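Local coordinates for protein galectin-1 (Bufo arenarum, PDB 1A78) that binds beta-galactosides as a homodimeric lectin, and probably a wide array of complex carbohydrates; it may regulate apoptosis and cell differentiation, at residues Ala1-Val5 with Ser122-Phe128; Ala6-Leu12 with Ser117-Ser122; Val18-Ile24 with Ala84-Phe90; Phe42-Phe46 with Ile97-Phe101. The contacts are given in a common frame with arbitrary orientation. Numbering follows the deposited sequence.

Contact 1 of 4, residues Ala1-Val5 with Ser122-Phe128; sequences ASAGV and SLEGLAF
The N-terminal residues Ala1-Val5 follow an irregular course, antiparallel to the last residues of strand 118-124, with positive phi at Ser2 (114°) and Gly4 (141°), psi -95° at Ala3 and only Val5 near beta values (-61°/140°); Ser122-Phe128 turns at Gly125 and enters strand 127-133. The CA atoms of Ala3 and Glu124 are 3.6 Å apart, those of Val5 and Ser122 5.5 Å. Ala1 to Ala3 are poorly ordered; Ala1 stays clear of Ser122-Phe128, and Ser2 OG bends back to Ala1 O at 2.7 Å, a weak hydrogen bond. Ala3 O accepts from Gly125 N at 2.6 Å (133°) and receives a CA-H...O contact from Glu124 CA at 3.0 Å. Positive phi (63°) favours glycine at Gly125. At Gly4 a CB would come within 3.0 Å of Leu123 O and jam against the preceding carbonyl. Val5 N donates to a water at 3.0 Å, which donates to Leu126 O at 2.9 Å; Val5 O accepts from Leu123 N at 2.9 Å (153°). Val5 (t) sets CG2 3.8 Å from Phe128 CB. The Glu124 carboxylate leads away from Ala1-Val5 and is hydrogen-bonded to Asn34, while Gly4 O takes a weak hydrogen bond from Asn9 of the second subunit, on which Val5 also packs. Two backbone hydrogen bonds and a water thus lay the arm across the turn joining the two galectin sandwich sheets, beside the dimer interface.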
loop_
_atom_site.group_PDB
_atom_site.type_symbol
_atom_site.label_atom_id
_atom_site.label_comp_id
_atom_site.label_asym_id
_atom_site.label_seq_id
_atom_site.Cartn_x
_atom_site.Cartn_y
_atom_site.Cartn_z
ATOM N N ALA A 1 -1.061 -18.029 -11.867
ATOM C CA ALA A 1 -0.470 -17.893 -10.507
ATOM C C ALA A 1 0.514 -16.729 -10.520
ATOM O O ALA A 1 1.422 -16.695 -11.354
ATOM C CB ALA A 1 0.235 -19.190 -10.098
ATOM N N SER A 2 0.257 -15.771 -9.627
ATOM C CA SER A 2 1.019 -14.529 -9.401
ATOM C C SER A 2 0.230 -13.258 -9.746
ATOM O O SER A 2 -0.004 -12.930 -10.915
ATOM C CB SER A 2 2.423 -14.519 -10.048
ATOM O OG SER A 2 2.401 -14.209 -11.428
ATOM N N ALA A 3 -0.258 -12.611 -8.694
ATOM C CA ALA A 3 -1.019 -11.371 -8.792
ATOM C C ALA A 3 -0.244 -10.370 -7.927
ATOM O O ALA A 3 0.751 -9.784 -8.398
ATOM C CB ALA A 3 -2.441 -11.572 -8.253
ATOM N N GLY A 4 -0.652 -10.217 -6.659
ATOM C CA GLY A 4 0.054 -9.304 -5.776
ATOM C C GLY A 4 -0.748 -8.457 -4.814
ATOM O O GLY A 4 -1.891 -8.754 -4.477
ATOM N N VAL A 5 -0.114 -7.375 -4.393
ATOM C CA VAL A 5 -0.667 -6.426 -3.447
ATOM C C VAL A 5 -1.928 -5.743 -3.916
ATOM O O VAL A 5 -2.044 -5.407 -5.096
ATOM C CB VAL A 5 0.400 -5.355 -3.094
ATOM C CG1 VAL A 5 -0.203 -4.163 -2.387
ATOM C CG2 VAL A 5 1.456 -5.982 -2.208
ATOM N N SER A 122 -4.402 -2.424 -7.271
ATOM C CA SER A 122 -3.835 -3.761 -7.142
ATOM C C SER A 122 -2.789 -3.970 -8.228
ATOM O O SER A 122 -2.828 -3.304 -9.274
ATOM C CB SER A 122 -4.903 -4.835 -7.252
ATOM O OG SER A 122 -5.635 -4.700 -8.454
ATOM N N LEU A 123 -1.847 -4.870 -7.962
ATOM C CA LEU A 123 -0.777 -5.200 -8.888
ATOM C C LEU A 123 -0.903 -6.673 -9.235
ATOM O O LEU A 123 -1.397 -7.471 -8.442
ATOM C CB LEU A 123 0.598 -4.970 -8.236
ATOM C CG LEU A 123 0.907 -3.587 -7.644
ATOM C CD1 LEU A 123 2.297 -3.582 -7.019
ATOM C CD2 LEU A 123 0.799 -2.509 -8.704
ATOM N N GLU A 124 -0.470 -7.044 -10.425
ATOM C CA GLU A 124 -0.520 -8.437 -10.818
ATOM C C GLU A 124 0.816 -8.797 -11.454
ATOM O O GLU A 124 1.254 -8.134 -12.398
ATOM C CB GLU A 124 -1.619 -8.682 -11.847
ATOM C CG GLU A 124 -3.031 -8.219 -11.504
ATOM C CD GLU A 124 -3.970 -8.363 -12.714
ATOM O OE1 GLU A 124 -3.561 -9.014 -13.712
ATOM O OE2 GLU A 124 -5.107 -7.823 -12.690
ATOM N N GLY A 125 1.472 -9.823 -10.929
ATOM C CA GLY A 125 2.726 -10.258 -11.506
ATOM C C GLY A 125 3.866 -9.263 -11.482
ATOM O O GLY A 125 4.714 -9.248 -12.378
ATOM N N LEU A 126 3.926 -8.481 -10.416
ATOM C CA LEU A 126 4.957 -7.473 -10.238
ATOM C C LEU A 126 5.258 -7.480 -8.737
ATOM O O LEU A 126 4.336 -7.457 -7.914
ATOM C CB LEU A 126 4.390 -6.122 -10.666
ATOM C CG LEU A 126 5.306 -4.920 -10.674
ATOM C CD1 LEU A 126 6.372 -5.073 -11.733
ATOM C CD2 LEU A 126 4.479 -3.688 -10.910
ATOM N N ALA A 127 6.531 -7.610 -8.379
ATOM C CA ALA A 127 6.916 -7.621 -6.967
ATOM C C ALA A 127 6.905 -6.203 -6.408
ATOM O O ALA A 127 7.636 -5.342 -6.875
ATOM C CB ALA A 127 8.300 -8.264 -6.777
ATOM N N PHE A 128 6.046 -5.976 -5.425
ATOM C CA PHE A 128 5.891 -4.692 -4.757
ATOM C C PHE A 128 7.124 -4.266 -3.947
ATOM O O PHE A 128 7.766 -5.071 -3.288
ATOM C CB PHE A 128 4.667 -4.798 -3.838
ATOM C CG PHE A 128 4.499 -3.654 -2.878
ATOM C CD1 PHE A 128 3.942 -2.458 -3.294
ATOM C CD2 PHE A 128 4.891 -3.790 -1.549
ATOM C CE1 PHE A 128 3.776 -1.413 -2.406
ATOM C CE2 PHE A 128 4.732 -2.755 -0.653
ATOM C CZ PHE A 128 4.174 -1.566 -1.078
HETATM O O HOH W 1 2.625 -7.580 -5.524
#

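Contact 2 of 4, residues Ala6-Leu12 with Ser117-Ser122; sequences AVTNLNL and SIPFLS
Strands 6-12 and 118-122 run antiparallel, their axes 4.5 Å apart at closest and 173° between directions. Ala6 faces Ser122 in a non-hydrogen-bonded pair; Val7 and Leu121 form a hydrogen-bonded pair, Val7 N to Leu121 O at 2.6 Å and Leu121 N to Val7 O at 3.0 Å. Asn9 (phi 67°) breaks the regular course. Leu10 N donates a hydrogen bond to Pro119 O (3.0 Å), and Asn11 (44°/53°) with Leu12 opposes Ile118 in a G1 beta bulge, where Leu12 N donates to Ile118 O (3.2 Å) and Ile118 N to Leu12 O (2.7 Å). In this galectin sandwich, strand 6-12 is outermost in its sheet within the chain, and Ala6-Thr8 pair antiparallel with a strand of the second subunit, continuing the sheet. On the inward face Val7 CB lies 4.2 Å from Leu121 CB, and Leu12 CB 4.0 Å from Ile118 CB. Leu10 (t, p) brings CD2 3.9 Å from Leu121 CB. Opposite, Ala6 CB lies 4.1 Å from Phe120 CE1 (chi1 t). Ser117 OG donates to Asn11 OD1 at 3.1 Å.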
loop_
_atom_site.group_PDB
_atom_site.type_symbol
_atom_site.label_atom_id
_atom_site.label_comp_id
_atom_site.label_asym_id
_atom_site.label_seq_id
_atom_site.Cartn_x
_atom_site.Cartn_y
_atom_site.Cartn_z
ATOM N N ALA A 6 -2.868 -5.563 -2.983
ATOM C CA ALA A 6 -4.122 -4.858 -3.228
ATOM C C ALA A 6 -4.262 -3.824 -2.119
ATOM O O ALA A 6 -4.184 -4.181 -0.940
ATOM C CB ALA A 6 -5.271 -5.797 -3.189
ATOM N N VAL A 7 -4.451 -2.557 -2.491
ATOM C CA VAL A 7 -4.571 -1.454 -1.543
ATOM C C VAL A 7 -5.985 -0.968 -1.612
ATOM O O VAL A 7 -6.498 -0.770 -2.706
ATOM C CB VAL A 7 -3.646 -0.254 -1.927
ATOM C CG1 VAL A 7 -4.002 0.964 -1.140
ATOM C CG2 VAL A 7 -2.190 -0.584 -1.722
ATOM N N THR A 8 -6.618 -0.762 -0.461
ATOM C CA THR A 8 -7.982 -0.270 -0.439
ATOM C C THR A 8 -7.984 1.016 0.343
ATOM O O THR A 8 -7.081 1.225 1.125
ATOM C CB THR A 8 -8.890 -1.281 0.201
ATOM O OG1 THR A 8 -8.482 -2.587 -0.233
ATOM C CG2 THR A 8 -10.324 -1.040 -0.239
ATOM N N ASN A 9 -8.969 1.885 0.127
ATOM C CA ASN A 9 -9.019 3.188 0.809
ATOM C C ASN A 9 -7.871 4.103 0.348
ATOM O O ASN A 9 -7.408 4.941 1.113
ATOM C CB ASN A 9 -8.883 3.032 2.327
ATOM C CG ASN A 9 -10.198 2.986 3.042
ATOM O OD1 ASN A 9 -11.100 3.795 2.790
ATOM N ND2 ASN A 9 -10.307 2.058 3.991
ATOM N N LEU A 10 -7.379 3.915 -0.873
ATOM C CA LEU A 10 -6.286 4.734 -1.396
ATOM C C LEU A 10 -6.680 6.215 -1.455
ATOM O O LEU A 10 -5.824 7.088 -1.388
ATOM C CB LEU A 10 -5.878 4.243 -2.800
ATOM C CG LEU A 10 -4.724 4.909 -3.578
ATOM C CD1 LEU A 10 -3.407 4.561 -2.937
ATOM C CD2 LEU A 10 -4.701 4.448 -5.033
ATOM N N ASN A 11 -7.973 6.484 -1.594
ATOM C CA ASN A 11 -8.518 7.844 -1.697
ATOM C C ASN A 11 -7.772 8.805 -2.606
ATOM O O ASN A 11 -7.418 9.908 -2.200
ATOM C CB ASN A 11 -8.707 8.480 -0.312
ATOM C CG ASN A 11 -9.542 9.760 -0.367
ATOM O OD1 ASN A 11 -10.738 9.717 -0.682
ATOM N ND2 ASN A 11 -8.913 10.906 -0.087
ATOM N N LEU A 12 -7.543 8.405 -3.847
ATOM C CA LEU A 12 -6.851 9.281 -4.784
ATOM C C LEU A 12 -7.896 10.208 -5.378
ATOM O O LEU A 12 -8.833 9.749 -6.009
ATOM C CB LEU A 12 -6.147 8.463 -5.878
ATOM C CG LEU A 12 -5.102 9.150 -6.769
ATOM C CD1 LEU A 12 -3.864 9.553 -5.961
ATOM C CD2 LEU A 12 -4.697 8.210 -7.882
ATOM N N SER A 117 -13.326 10.028 -5.812
ATOM C CA SER A 117 -11.977 9.637 -5.444
ATOM C C SER A 117 -11.828 8.192 -5.881
ATOM O O SER A 117 -12.824 7.507 -6.068
ATOM C CB SER A 117 -11.736 9.749 -3.939
ATOM O OG SER A 117 -12.197 8.616 -3.231
ATOM N N ILE A 118 -10.589 7.726 -6.018
ATOM C CA ILE A 118 -10.279 6.354 -6.424
ATOM C C ILE A 118 -9.891 5.498 -5.196
ATOM O O ILE A 118 -8.776 5.595 -4.674
ATOM C CB ILE A 118 -9.136 6.338 -7.472
ATOM C CG1 ILE A 118 -9.576 7.100 -8.713
ATOM C CG2 ILE A 118 -8.764 4.908 -7.833
ATOM C CD1 ILE A 118 -8.484 7.224 -9.733
ATOM N N PRO A 119 -10.782 4.582 -4.792
ATOM C CA PRO A 119 -10.605 3.693 -3.643
ATOM C C PRO A 119 -9.644 2.546 -3.699
ATOM O O PRO A 119 -9.032 2.231 -2.679
ATOM C CB PRO A 119 -12.002 3.107 -3.436
ATOM C CG PRO A 119 -12.937 3.961 -4.270
ATOM C CD PRO A 119 -12.089 4.349 -5.433
ATOM N N PHE A 120 -9.455 1.958 -4.881
ATOM C CA PHE A 120 -8.677 0.722 -5.017
ATOM C C PHE A 120 -7.508 0.673 -5.970
ATOM O O PHE A 120 -7.569 1.209 -7.070
ATOM C CB PHE A 120 -9.702 -0.369 -5.408
ATOM C CG PHE A 120 -9.128 -1.748 -5.612
ATOM C CD1 PHE A 120 -8.958 -2.610 -4.534
ATOM C CD2 PHE A 120 -8.858 -2.218 -6.892
ATOM C CE1 PHE A 120 -8.541 -3.918 -4.720
ATOM C CE2 PHE A 120 -8.443 -3.519 -7.085
ATOM C CZ PHE A 120 -8.287 -4.379 -5.994
ATOM N N LEU A 121 -6.519 -0.129 -5.604
ATOM C CA LEU A 121 -5.315 -0.323 -6.415
ATOM C C LEU A 121 -4.811 -1.747 -6.205
ATOM O O LEU A 121 -4.798 -2.222 -5.085
ATOM C CB LEU A 121 -4.219 0.686 -5.978
ATOM C CG LEU A 121 -2.730 0.800 -6.393
ATOM C CD1 LEU A 121 -1.952 -0.499 -6.250
ATOM C CD2 LEU A 121 -2.584 1.365 -7.768
ATOM N N SER A 122 -4.402 -2.424 -7.271
ATOM C CA SER A 122 -3.835 -3.761 -7.142
ATOM C C SER A 122 -2.789 -3.970 -8.228
ATOM O O SER A 122 -2.828 -3.304 -9.274
ATOM C CB SER A 122 -4.903 -4.835 -7.252
ATOM O OG SER A 122 -5.635 -4.700 -8.454
#

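Contact 3 of 4, residues Val18-Ile24 with Ala84-Phe90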
loop_
_atom_site.group_PDB
_atom_site.type_symbol
_atom_site.label_atom_id
_atom_site.label_comp_id
_atom_site.label_asym_id
_atom_site.label_seq_id
_atom_site.Cartn_x
_atom_site.Cartn_y
_atom_site.Cartn_z
ATOM N N VAL A 18 -0.200 8.669 -7.604
ATOM C CA VAL A 18 0.330 7.520 -6.906
ATOM C C VAL A 18 1.467 6.976 -7.766
ATOM O O VAL A 18 1.364 6.918 -8.984
ATOM C CB VAL A 18 -0.788 6.447 -6.589
ATOM C CG1 VAL A 18 -1.672 6.184 -7.766
ATOM C CG2 VAL A 18 -0.183 5.167 -6.110
ATOM N N GLU A 19 2.585 6.669 -7.140
ATOM C CA GLU A 19 3.735 6.146 -7.836
ATOM C C GLU A 19 3.992 4.752 -7.291
ATOM O O GLU A 19 4.123 4.582 -6.075
ATOM C CB GLU A 19 4.952 7.033 -7.550
ATOM C CG GLU A 19 6.302 6.427 -7.959
ATOM C CD GLU A 19 7.475 7.033 -7.198
ATOM O OE1 GLU A 19 7.960 8.120 -7.594
ATOM O OE2 GLU A 19 7.912 6.417 -6.199
ATOM N N ILE A 20 4.029 3.755 -8.168
ATOM C CA ILE A 20 4.291 2.384 -7.759
ATOM C C ILE A 20 5.713 2.041 -8.164
ATOM O O ILE A 20 6.204 2.545 -9.160
ATOM C CB ILE A 20 3.285 1.378 -8.382
ATOM C CG1 ILE A 20 2.019 1.295 -7.529
ATOM C CG2 ILE A 20 3.879 -0.024 -8.431
ATOM C CD1 ILE A 20 1.188 2.526 -7.550
ATOM N N LYS A 21 6.382 1.215 -7.370
ATOM C CA LYS A 21 7.753 0.814 -7.642
ATOM C C LYS A 21 7.827 -0.659 -7.283
ATOM O O LYS A 21 7.300 -1.074 -6.245
ATOM C CB LYS A 21 8.692 1.614 -6.763
ATOM C CG LYS A 21 10.041 1.856 -7.366
ATOM C CD LYS A 21 10.815 2.818 -6.490
ATOM C CE LYS A 21 9.975 4.073 -6.215
ATOM N NZ LYS A 21 10.525 4.937 -5.120
ATOM N N GLY A 22 8.421 -1.461 -8.163
ATOM C CA GLY A 22 8.503 -2.879 -7.903
ATOM C C GLY A 22 9.489 -3.575 -8.803
ATOM O O GLY A 22 10.209 -2.927 -9.564
ATOM N N SER A 23 9.545 -4.896 -8.693
ATOM C CA SER A 23 10.444 -5.694 -9.507
ATOM C C SER A 23 9.729 -6.624 -10.482
ATOM O O SER A 23 8.752 -7.307 -10.130
ATOM C CB SER A 23 11.396 -6.504 -8.630
ATOM O OG SER A 23 12.419 -5.677 -8.121
ATOM N N ILE A 24 10.222 -6.604 -11.720
ATOM C CA ILE A 24 9.714 -7.422 -12.806
ATOM C C ILE A 24 10.498 -8.717 -12.799
ATOM O O ILE A 24 11.732 -8.700 -12.759
ATOM C CB ILE A 24 9.979 -6.779 -14.190
ATOM C CG1 ILE A 24 9.286 -5.426 -14.321
ATOM C CG2 ILE A 24 9.509 -7.709 -15.300
ATOM C CD1 ILE A 24 9.426 -4.835 -15.716
ATOM N N ALA A 84 14.015 -6.832 -13.955
ATOM C CA ALA A 84 14.475 -5.501 -13.521
ATOM C C ALA A 84 13.411 -4.756 -12.712
ATOM O O ALA A 84 12.300 -5.241 -12.549
ATOM C CB ALA A 84 14.907 -4.666 -14.712
ATOM N N GLU A 85 13.767 -3.586 -12.195
ATOM C CA GLU A 85 12.856 -2.770 -11.398
ATOM C C GLU A 85 12.077 -1.751 -12.219
ATOM O O GLU A 85 12.617 -1.154 -13.145
ATOM C CB GLU A 85 13.637 -2.001 -10.341
ATOM C CG GLU A 85 14.090 -2.826 -9.157
ATOM C CD GLU A 85 14.337 -1.963 -7.922
ATOM O OE1 GLU A 85 13.339 -1.429 -7.365
ATOM O OE2 GLU A 85 15.522 -1.836 -7.510
ATOM N N VAL A 86 10.821 -1.510 -11.862
ATOM C CA VAL A 86 10.033 -0.522 -12.573
ATOM C C VAL A 86 9.433 0.489 -11.624
ATOM O O VAL A 86 9.252 0.206 -10.437
ATOM C CB VAL A 86 8.885 -1.157 -13.363
ATOM C CG1 VAL A 86 9.439 -1.932 -14.506
ATOM C CG2 VAL A 86 8.046 -2.055 -12.475
ATOM N N MET A 87 9.082 1.648 -12.166
ATOM C CA MET A 87 8.453 2.704 -11.394
ATOM C C MET A 87 7.512 3.469 -12.326
ATOM O O MET A 87 7.947 4.007 -13.345
ATOM C CB MET A 87 9.516 3.608 -10.803
ATOM C CG MET A 87 8.990 4.827 -10.125
ATOM S SD MET A 87 10.366 5.845 -9.534
ATOM C CE MET A 87 11.824 5.022 -10.259
ATOM N N VAL A 88 6.216 3.452 -12.019
ATOM C CA VAL A 88 5.197 4.119 -12.831
ATOM C C VAL A 88 4.403 5.066 -11.925
ATOM O O VAL A 88 4.193 4.764 -10.750
ATOM C CB VAL A 88 4.177 3.073 -13.476
ATOM C CG1 VAL A 88 3.354 3.730 -14.591
ATOM C CG2 VAL A 88 4.902 1.846 -14.017
ATOM N N CYS A 89 3.931 6.177 -12.478
ATOM C CA CYS A 89 3.142 7.132 -11.726
ATOM C C CYS A 89 1.872 7.415 -12.499
ATOM O O CYS A 89 1.869 7.431 -13.727
ATOM C CB CYS A 89 3.922 8.411 -11.517
ATOM S SG CYS A 89 5.611 8.060 -11.111
ATOM N N PHE A 90 0.784 7.585 -11.761
ATOM C CA PHE A 90 -0.522 7.840 -12.322
ATOM C C PHE A 90 -1.058 9.066 -11.638
ATOM O O PHE A 90 -1.180 9.104 -10.417
ATOM C CB PHE A 90 -1.480 6.673 -12.027
ATOM C CG PHE A 90 -0.928 5.348 -12.361
ATOM C CD1 PHE A 90 -0.149 4.663 -11.449
ATOM C CD2 PHE A 90 -1.150 4.790 -13.617
ATOM C CE1 PHE A 90 0.422 3.433 -11.781
ATOM C CE2 PHE A 90 -0.590 3.558 -13.968
ATOM C CZ PHE A 90 0.198 2.879 -13.057
#
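An antiparallel ladder in the five-stranded sheet of the galectin sandwich joins these segments, with Val18, Glu19 and Cys89 contributing to a pocket occupied by dithiothreitol, probably from the crystallisation liquor. The strand axes lie 4.6 Å apart at 166°. Hydrogen-bonded pairs recur at Val18-Phe90 (Val18 N to Phe90 O 3.0 Å, Phe90 N to Val18 O 2.9 Å), Ile20-Val88 (Ile20 N to Val88 O 2.8 Å, Val88 N to Ile20 O 3.0 Å) and Gly22-Val86 (Gly22 N to Val86 O 2.9 Å, Val86 N to Gly22 O 2.8 Å). Ile24 N to Ala84 O, 2.6 Å, extends the series past the strand end. On the outer face Glu19 CG packs 3.6 Å from Cys89 SG, Lys21 CE 3.8 Å from Met87 SD, and Lys21 NZ forms a salt bridge with Glu19 OE2 at 3.2 Å. The inner face is apolar: Ile20 CD1 approaches the Phe90 ring edge, 4.4 Å from CE1. Within the sheet, strand 127-133 flanks 16-23 and strand 96-101 flanks 85-92, while Phe90 reaches across to Val33 and Leu35 of the opposing sheet.

Contact 4 of 4, residues Phe42-Phe46 with Ile97-Phe101; sequences FLLHF and IIIKF. With YIO (1-thio-beta-D-galactopyranose), chain C.
This is a buried face-to-face contact between the two sheets of the galectin sandwich, linking strand 41-49 beneath the sugar site to strand 96-101. Axes of strands 44-46 and 97-101 approach to 10.6 Å and cross at -17°; side chains alone bridge the gap, with no hydrogen bond between the segments. At the corner, Leu43 and Leu44 both oppose Leu35 in a classic beta bulge and both point toward the partner strand. Leu43 CD2 lies 4.4 Å from Ile97 CD1 (Ile97 m, t). Leu44 (t, p) places CD2 4.1 Å from both Ile97 CG2 and Ile99 CG1 (Ile99 m, p). Phe46 (chi1 t) brings CE2 3.8 Å from Ile99 CG2, and its CZ 3.5 Å from CE1 at the ring edge of Phe101 (chi1 m). His45 is out of reach of Ile97-Phe101: His45 NE2 donates a weak hydrogen bond to O4 of the bound 1-thio-beta-D-galactopyranose (YIO) at 2.9 Å, and ND1 is hydrogen-bonded to Asn34 OD1. One strand therefore presents polar chemistry to the ligand and purely apolar chemistry to the core.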
loop_
_atom_site.group_PDB
_atom_site.type_symbol
_atom_site.label_atom_id
_atom_site.label_comp_id
_atom_site.label_asym_id
_atom_site.label_seq_id
_atom_site.Cartn_x
_atom_site.Cartn_y
_atom_site.Cartn_z
ATOM N N PHE A 42 -12.512 -1.401 -12.954
ATOM C CA PHE A 42 -11.252 -0.676 -13.092
ATOM C C PHE A 42 -11.486 0.576 -13.907
ATOM O O PHE A 42 -12.190 0.551 -14.897
ATOM C CB PHE A 42 -10.207 -1.512 -13.822
ATOM C CG PHE A 42 -9.815 -2.778 -13.106
ATOM C CD1 PHE A 42 -9.910 -2.878 -11.707
ATOM C CD2 PHE A 42 -9.300 -3.856 -13.820
ATOM C CE1 PHE A 42 -9.492 -4.027 -11.037
ATOM C CE2 PHE A 42 -8.875 -5.021 -13.155
ATOM C CZ PHE A 42 -8.971 -5.101 -11.764
ATOM N N LEU A 43 -10.988 1.702 -13.419
ATOM C CA LEU A 43 -11.082 2.954 -14.154
ATOM C C LEU A 43 -9.936 2.807 -15.153
ATOM O O LEU A 43 -10.077 3.168 -16.306
ATOM C CB LEU A 43 -10.832 4.139 -13.222
ATOM C CG LEU A 43 -11.695 5.389 -13.388
ATOM C CD1 LEU A 43 -13.192 5.053 -13.257
ATOM C CD2 LEU A 43 -11.283 6.412 -12.327
ATOM N N LEU A 44 -8.854 2.162 -14.717
ATOM C CA LEU A 44 -7.695 1.914 -15.542
ATOM C C LEU A 44 -7.032 0.582 -15.249
ATOM O O LEU A 44 -6.695 0.312 -14.103
ATOM C CB LEU A 44 -6.608 2.999 -15.338
ATOM C CG LEU A 44 -5.223 2.733 -16.015
ATOM C CD1 LEU A 44 -5.360 2.628 -17.553
ATOM C CD2 LEU A 44 -4.223 3.820 -15.705
ATOM N N HIS A 45 -6.892 -0.253 -16.282
ATOM C CA HIS A 45 -6.155 -1.520 -16.218
ATOM C C HIS A 45 -4.967 -1.253 -17.166
ATOM O O HIS A 45 -5.147 -1.100 -18.386
ATOM C CB HIS A 45 -6.972 -2.718 -16.726
ATOM C CG HIS A 45 -6.148 -3.951 -17.004
ATOM N ND1 HIS A 45 -5.780 -4.852 -16.023
ATOM C CD2 HIS A 45 -5.640 -4.444 -18.162
ATOM C CE1 HIS A 45 -5.082 -5.841 -16.557
ATOM N NE2 HIS A 45 -4.983 -5.620 -17.854
ATOM N N PHE A 46 -3.786 -1.118 -16.567
ATOM C CA PHE A 46 -2.533 -0.838 -17.254
ATOM C C PHE A 46 -1.767 -2.154 -17.385
ATOM O O PHE A 46 -1.156 -2.612 -16.431
ATOM C CB PHE A 46 -1.762 0.172 -16.406
ATOM C CG PHE A 46 -0.398 0.469 -16.903
ATOM C CD1 PHE A 46 0.677 -0.313 -16.511
ATOM C CD2 PHE A 46 -0.189 1.520 -17.776
ATOM C CE1 PHE A 46 1.938 -0.058 -16.991
ATOM C CE2 PHE A 46 1.078 1.793 -18.265
ATOM C CZ PHE A 46 2.144 1.003 -17.877
ATOM N N ILE A 97 -6.435 10.191 -16.972
ATOM C CA ILE A 97 -5.419 9.773 -16.030
ATOM C C ILE A 97 -4.138 9.863 -16.813
ATOM O O ILE A 97 -4.076 9.386 -17.937
ATOM C CB ILE A 97 -5.642 8.323 -15.550
ATOM C CG1 ILE A 97 -6.905 8.272 -14.676
ATOM C CG2 ILE A 97 -4.402 7.814 -14.818
ATOM C CD1 ILE A 97 -7.376 6.885 -14.262
ATOM N N ILE A 98 -3.147 10.554 -16.275
ATOM C CA ILE A 98 -1.872 10.695 -16.949
ATOM C C ILE A 98 -0.909 9.658 -16.383
ATOM O O ILE A 98 -0.779 9.545 -15.164
ATOM C CB ILE A 98 -1.336 12.130 -16.769
ATOM C CG1 ILE A 98 -2.283 13.098 -17.483
ATOM C CG2 ILE A 98 0.099 12.253 -17.288
ATOM C CD1 ILE A 98 -2.418 14.485 -16.839
ATOM N N ILE A 99 -0.294 8.863 -17.264
ATOM C CA ILE A 99 0.662 7.832 -16.871
ATOM C C ILE A 99 2.074 8.297 -17.274
ATOM O O ILE A 99 2.293 8.666 -18.429
ATOM C CB ILE A 99 0.356 6.469 -17.564
ATOM C CG1 ILE A 99 -1.081 5.998 -17.268
ATOM C CG2 ILE A 99 1.337 5.404 -17.079
ATOM C CD1 ILE A 99 -2.142 6.467 -18.231
ATOM N N LYS A 100 3.025 8.279 -16.335
ATOM C CA LYS A 100 4.384 8.718 -16.616
ATOM C C LYS A 100 5.365 7.648 -16.201
ATOM O O LYS A 100 5.187 6.987 -15.175
ATOM C CB LYS A 100 4.702 10.039 -15.913
ATOM C CG LYS A 100 3.471 10.814 -15.455
ATOM C CD LYS A 100 3.720 12.320 -15.362
ATOM C CE LYS A 100 2.514 13.062 -14.735
ATOM N NZ LYS A 100 2.682 14.572 -14.664
ATOM N N PHE A 101 6.393 7.468 -17.022
ATOM C CA PHE A 101 7.413 6.455 -16.807
ATOM C C PHE A 101 8.677 7.131 -16.330
ATOM O O PHE A 101 8.911 8.302 -16.638
ATOM C CB PHE A 101 7.671 5.695 -18.123
ATOM C CG PHE A 101 6.435 5.037 -18.694
ATOM C CD1 PHE A 101 5.757 4.052 -17.975
ATOM C CD2 PHE A 101 5.893 5.471 -19.897
ATOM C CE1 PHE A 101 4.563 3.529 -18.437
ATOM C CE2 PHE A 101 4.698 4.954 -20.373
ATOM C CZ PHE A 101 4.031 3.983 -19.639
HETATM C C1 YIO C . -7.700 -9.370 -22.015
HETATM C C2 YIO C . -6.866 -9.802 -20.835
HETATM C C3 YIO C . -7.228 -8.981 -19.613
HETATM C C4 YIO C . -6.958 -7.535 -19.926
HETATM C C5 YIO C . -7.761 -7.128 -21.162
HETATM C C6 YIO C . -7.452 -5.725 -21.613
HETATM O O2 YIO C . -7.095 -11.168 -20.572
HETATM O O3 YIO C . -6.418 -9.380 -18.524
HETATM O O4 YIO C . -5.569 -7.358 -20.146
HETATM O O5 YIO C . -7.484 -7.987 -22.284
HETATM O O6 YIO C . -8.483 -5.261 -22.471
HETATM S S1 YIO C . -6.958 -10.216 -23.435
#

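In the fold
Contact 4 is the most deeply buried, its centre about 5 Å from the centre of the chain, and is wholly apolar between sheets; contacts 1 to 3 are partly buried and rest mainly on backbone hydrogen bonds. Contacts 1 and 2 share Ser122 and strand 118-124, and both touch the second subunit, whereas contacts 3 and 4 touch no other protein chain. Contact 3 is the regular ladder, contact 2 is bulged, and contact 1 is irregular. Apolar side chains join contact 2 to 3 (Leu12 CD2 to Val18 CG1, 3.6 Å) and 3 to 4 (Phe90 CD2 to Leu44 CD2, 3.8 Å) between the sheets; probable backbone hydrogen bonds join contact 3 to 1 and 4 within the five-stranded sheet.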